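Local coordinates for uncharacterized protein (Pyrococcus abyssi, PDB 5IFF) that acts as a restriction DNA glycosylase, a tetramer in its complex with nonspecific double-stranded DNA, at residues K11-L16 with K183-V188. The protein carries 2 engineered substitutions. Residues are numbered along the deposited sequence; the frame is centred on the assembly and turned at random.
Sequences KIVVRL and KYEVPV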
ATOM      1  N   LYS A  11      25.495  20.656 -20.963  1.00 45.52           N
ATOM      2  CA  LYS A  11      24.029  20.538 -20.984  1.00 41.10           C
ATOM      3  C   LYS A  11      23.507  19.914 -19.703  1.00 37.97           C
ATOM      4  O   LYS A  11      24.192  19.113 -19.074  1.00 38.21           O
ATOM      5  CB  LYS A  11      23.532  19.648 -22.154  1.00 36.57           C
ATOM      6  CG  LYS A  11      24.139  20.030 -23.490  1.00 40.49           C
ATOM      7  CD  LYS A  11      23.583  19.151 -24.606  1.00 42.26           C
ATOM      8  CE  LYS A  11      24.354  19.497 -25.935  1.00 43.09           C
ATOM      9  NZ  LYS A  11      24.293  18.342 -26.891  1.00 51.89           N
ATOM     10  N   ILE A  12      22.281  20.257 -19.346  1.00 34.62           N
ATOM     11  CA  ILE A  12      21.623  19.534 -18.254  1.00 35.03           C
ATOM     12  C   ILE A  12      21.027  18.269 -18.893  1.00 34.95           C
ATOM     13  O   ILE A  12      20.345  18.360 -19.909  1.00 34.87           O
ATOM     14  CB  ILE A  12      20.529  20.366 -17.583  1.00 35.71           C
ATOM     15  CG1 ILE A  12      21.129  21.643 -16.958  1.00 36.53           C
ATOM     16  CG2 ILE A  12      19.727  19.521 -16.555  1.00 36.57           C
ATOM     17  CD1 ILE A  12      22.414  21.388 -16.184  1.00 34.67           C
ATOM     18  N   VAL A  13      21.315  17.106 -18.315  1.00 35.94           N
ATOM     19  CA  VAL A  13      20.834  15.842 -18.885  1.00 33.93           C
ATOM     20  C   VAL A  13      19.988  15.101 -17.841  1.00 35.34           C
ATOM     21  O   VAL A  13      20.277  15.187 -16.622  1.00 36.36           O
ATOM     22  CB  VAL A  13      22.027  14.987 -19.335  1.00 35.94           C
ATOM     23  CG1 VAL A  13      21.543  13.603 -19.777  1.00 40.42           C
ATOM     24  CG2 VAL A  13      22.805  15.685 -20.479  1.00 40.28           C
ATOM     25  N   VAL A  14      18.896  14.477 -18.267  1.00 30.39           N
ATOM     26  CA  VAL A  14      18.099  13.658 -17.337  1.00 31.79           C
ATOM     27  C   VAL A  14      18.000  12.247 -17.854  1.00 35.37           C
ATOM     28  O   VAL A  14      17.734  12.027 -19.060  1.00 36.64           O
ATOM     29  CB  VAL A  14      16.707  14.230 -17.130  1.00 35.36           C
ATOM     30  CG1 VAL A  14      15.943  13.417 -16.052  1.00 33.36           C
ATOM     31  CG2 VAL A  14      16.828  15.651 -16.622  1.00 38.59           C
ATOM     32  N   ARG A  15      18.244  11.278 -16.981  1.00 33.71           N
ATOM     33  CA  ARG A  15      18.055   9.890 -17.415  1.00 34.56           C
ATOM     34  C   ARG A  15      16.733   9.367 -16.818  1.00 36.09           C
ATOM     35  O   ARG A  15      16.453   9.545 -15.609  1.00 31.35           O
ATOM     36  CB  ARG A  15      19.255   9.042 -17.021  1.00 35.73           C
ATOM     37  CG  ARG A  15      20.503   9.422 -17.803  1.00 37.15           C
ATOM     38  CD  ARG A  15      21.690   8.561 -17.480  1.00 42.39           C
ATOM     39  NE  ARG A  15      22.768   8.661 -18.483  1.00 44.12           N
ATOM     40  CZ  ARG A  15      23.580   9.700 -18.618  1.00 45.89           C
ATOM     41  NH1 ARG A  15      23.461  10.752 -17.815  1.00 44.06           N
ATOM     42  NH2 ARG A  15      24.524   9.687 -19.549  1.00 48.12           N
ATOM     43  N   LEU A  16      15.914   8.789 -17.701  1.00 35.28           N
ATOM     44  CA  LEU A  16      14.534   8.432 -17.419  1.00 37.44           C
ATOM     45  C   LEU A  16      14.261   6.986 -17.743  1.00 39.79           C
ATOM     46  O   LEU A  16      14.657   6.492 -18.817  1.00 37.85           O
ATOM     47  CB  LEU A  16      13.583   9.322 -18.230  1.00 39.00           C
ATOM     48  CG  LEU A  16      13.658  10.825 -17.919  1.00 37.83           C
ATOM     49  CD1 LEU A  16      12.852  11.548 -18.930  1.00 39.90           C
ATOM     50  CD2 LEU A  16      13.076  11.098 -16.544  1.00 35.01           C
ATOM     51  N   LYS A 183      18.259   8.841 -22.283  1.00 35.66           N
ATOM     52  CA  LYS A 183      18.942  10.089 -21.960  1.00 40.13           C
ATOM     53  C   LYS A 183      18.263  11.239 -22.715  1.00 35.67           C
ATOM     54  O   LYS A 183      17.987  11.134 -23.919  1.00 32.71           O
ATOM     55  CB  LYS A 183      20.430   9.964 -22.319  1.00 46.02           C
ATOM     56  CG  LYS A 183      21.200  11.252 -22.095  1.00 53.65           C
ATOM     57  CD  LYS A 183      22.724  11.052 -22.113  1.00 60.45           C
ATOM     58  CE  LYS A 183      23.311  11.101 -23.511  1.00 65.17           C
ATOM     59  NZ  LYS A 183      24.796  11.294 -23.431  1.00 70.23           N
ATOM     60  N   TYR A 184      17.983  12.324 -22.003  1.00 32.64           N
ATOM     61  CA  TYR A 184      17.291  13.469 -22.560  1.00 30.71           C
ATOM     62  C   TYR A 184      18.022  14.770 -22.218  1.00 33.48           C
ATOM     63  O   TYR A 184      18.196  15.098 -21.029  1.00 30.91           O
ATOM     64  CB  TYR A 184      15.855  13.516 -22.002  1.00 31.09           C
ATOM     65  CG  TYR A 184      15.098  14.750 -22.414  1.00 31.58           C
ATOM     66  CD1 TYR A 184      14.799  14.988 -23.749  1.00 30.49           C
ATOM     67  CD2 TYR A 184      14.668  15.672 -21.464  1.00 31.74           C
ATOM     68  CE1 TYR A 184      14.120  16.146 -24.138  1.00 30.40           C
ATOM     69  CE2 TYR A 184      13.975  16.824 -21.847  1.00 32.09           C
ATOM     70  CZ  TYR A 184      13.687  17.041 -23.176  1.00 33.18           C
ATOM     71  OH  TYR A 184      13.006  18.195 -23.540  1.00 34.47           O
ATOM     72  N   GLU A 185      18.374  15.558 -23.236  1.00 30.03           N
ATOM     73  CA  GLU A 185      19.047  16.825 -22.971  1.00 33.17           C
ATOM     74  C   GLU A 185      17.953  17.838 -22.719  1.00 36.23           C
ATOM     75  O   GLU A 185      17.023  17.973 -23.517  1.00 36.53           O
ATOM     76  CB  GLU A 185      19.958  17.225 -24.148  1.00 39.67           C
ATOM     77  CG  GLU A 185      20.979  16.118 -24.504  1.00 46.20           C
ATOM     78  CD  GLU A 185      21.888  16.431 -25.724  1.00 59.86           C
ATOM     79  OE1 GLU A 185      21.498  17.253 -26.572  1.00 61.23           O
ATOM     80  OE2 GLU A 185      23.000  15.856 -25.809  1.00 60.35           O
ATOM     81  N   VAL A 186      18.033  18.526 -21.584  1.00 34.12           N
ATOM     82  CA  VAL A 186      16.953  19.424 -21.190  1.00 34.66           C
ATOM     83  C   VAL A 186      17.210  20.765 -21.836  1.00 38.78           C
ATOM     84  O   VAL A 186      18.219  21.380 -21.549  1.00 39.93           O
ATOM     85  CB  VAL A 186      16.882  19.601 -19.637  1.00 36.23           C
ATOM     86  CG1 VAL A 186      15.718  20.588 -19.237  1.00 32.69           C
ATOM     87  CG2 VAL A 186      16.708  18.232 -18.954  1.00 33.77           C
ATOM     88  N   PRO A 187      16.293  21.224 -22.703  1.00 38.24           N
ATOM     89  CA  PRO A 187      16.410  22.544 -23.311  1.00 40.13           C
ATOM     90  C   PRO A 187      16.220  23.650 -22.252  1.00 36.97           C
ATOM     91  O   PRO A 187      15.338  23.496 -21.400  1.00 31.84           O
ATOM     92  CB  PRO A 187      15.266  22.557 -24.328  1.00 41.36           C
ATOM     93  CG  PRO A 187      14.787  21.122 -24.433  1.00 39.04           C
ATOM     94  CD  PRO A 187      15.019  20.603 -23.050  1.00 36.34           C
ATOM     95  N   VAL A 188      16.989  24.749 -22.310  1.00 36.40           N
ATOM     96  CA  VAL A 188      16.675  25.856 -21.390  1.00 36.85           C
ATOM     97  C   VAL A 188      15.231  26.330 -21.422  1.00 35.43           C
ATOM     98  O   VAL A 188      14.704  26.658 -20.385  1.00 35.50           O
ATOM     99  CB  VAL A 188      17.511  27.133 -21.638  1.00 41.97           C
ATOM    100  CG1 VAL A 188      17.436  27.992 -20.429  1.00 37.82           C
ATOM    101  CG2 VAL A 188      18.914  26.815 -21.849  1.00 50.25           C
TER
HETATM  102  O   HOH W   1      20.563  22.213 -20.753  1.00 34.40           O
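Val14 and Tyr184 hold the two strands together with a pair of backbone hydrogen bonds. Val14 N gives its hydrogen to Tyr184 O at 2.9 Å. Tyr184 N returns one to Val14 O, more bent, with an N-H...O angle of 147°. Further along, Val186 N reaches Ile12 O at 2.9 Å, almost straight at 176°. The return bond of that pair is replaced by a water, which accepts from Ile12 N and donates to Val186 O. Between these links, Val13 CA-H also points at Tyr184 O. Strand 11-17 is the middle of a three-stranded antiparallel sheet, flanked by strands 4-8 and 181-186. On the side of strand 4-8, Val13 and Arg15 make backbone hydrogen bonds with Ser6 and Ser4. On the Val13 side of this sheet, the extended Lys11 chain crosses Glu185 and sets NZ 3.0 Å from both OE1 and OE2 of Glu185. This is a salt bridge, although each hydrogen bond in it is weak. An alanine in place of Glu185 would probably leave the Lys11 ammonium without this carboxylate and free to swing into solvent. Arg15 and Lys183 lie side by side on the same face. Lys183 CD sits over one face of the guanidinium, 3.4 Å from Arg15 NH2. Their like charges come close, with Arg15 NH2 and Lys183 NZ 4.2 Å apart, but Glu8 takes Arg15 NH1 in a salt bridge and probably offsets the repulsion. Lys183 CG, anti to its backbone N (chi1 176°), packs tightly on Val13 CG1. On the opposite face, Ile12, Val14 and Val186 pack carbon to carbon. Val186 CG2 presses on Val14 CG2 at 3.5 Å and lies more loosely against Ile12 CG2. Met75 of helix 72-81 touches both Ile12 and Val186. Tyr184, on the same face, has its OH hydrogen-bonded to Glu139.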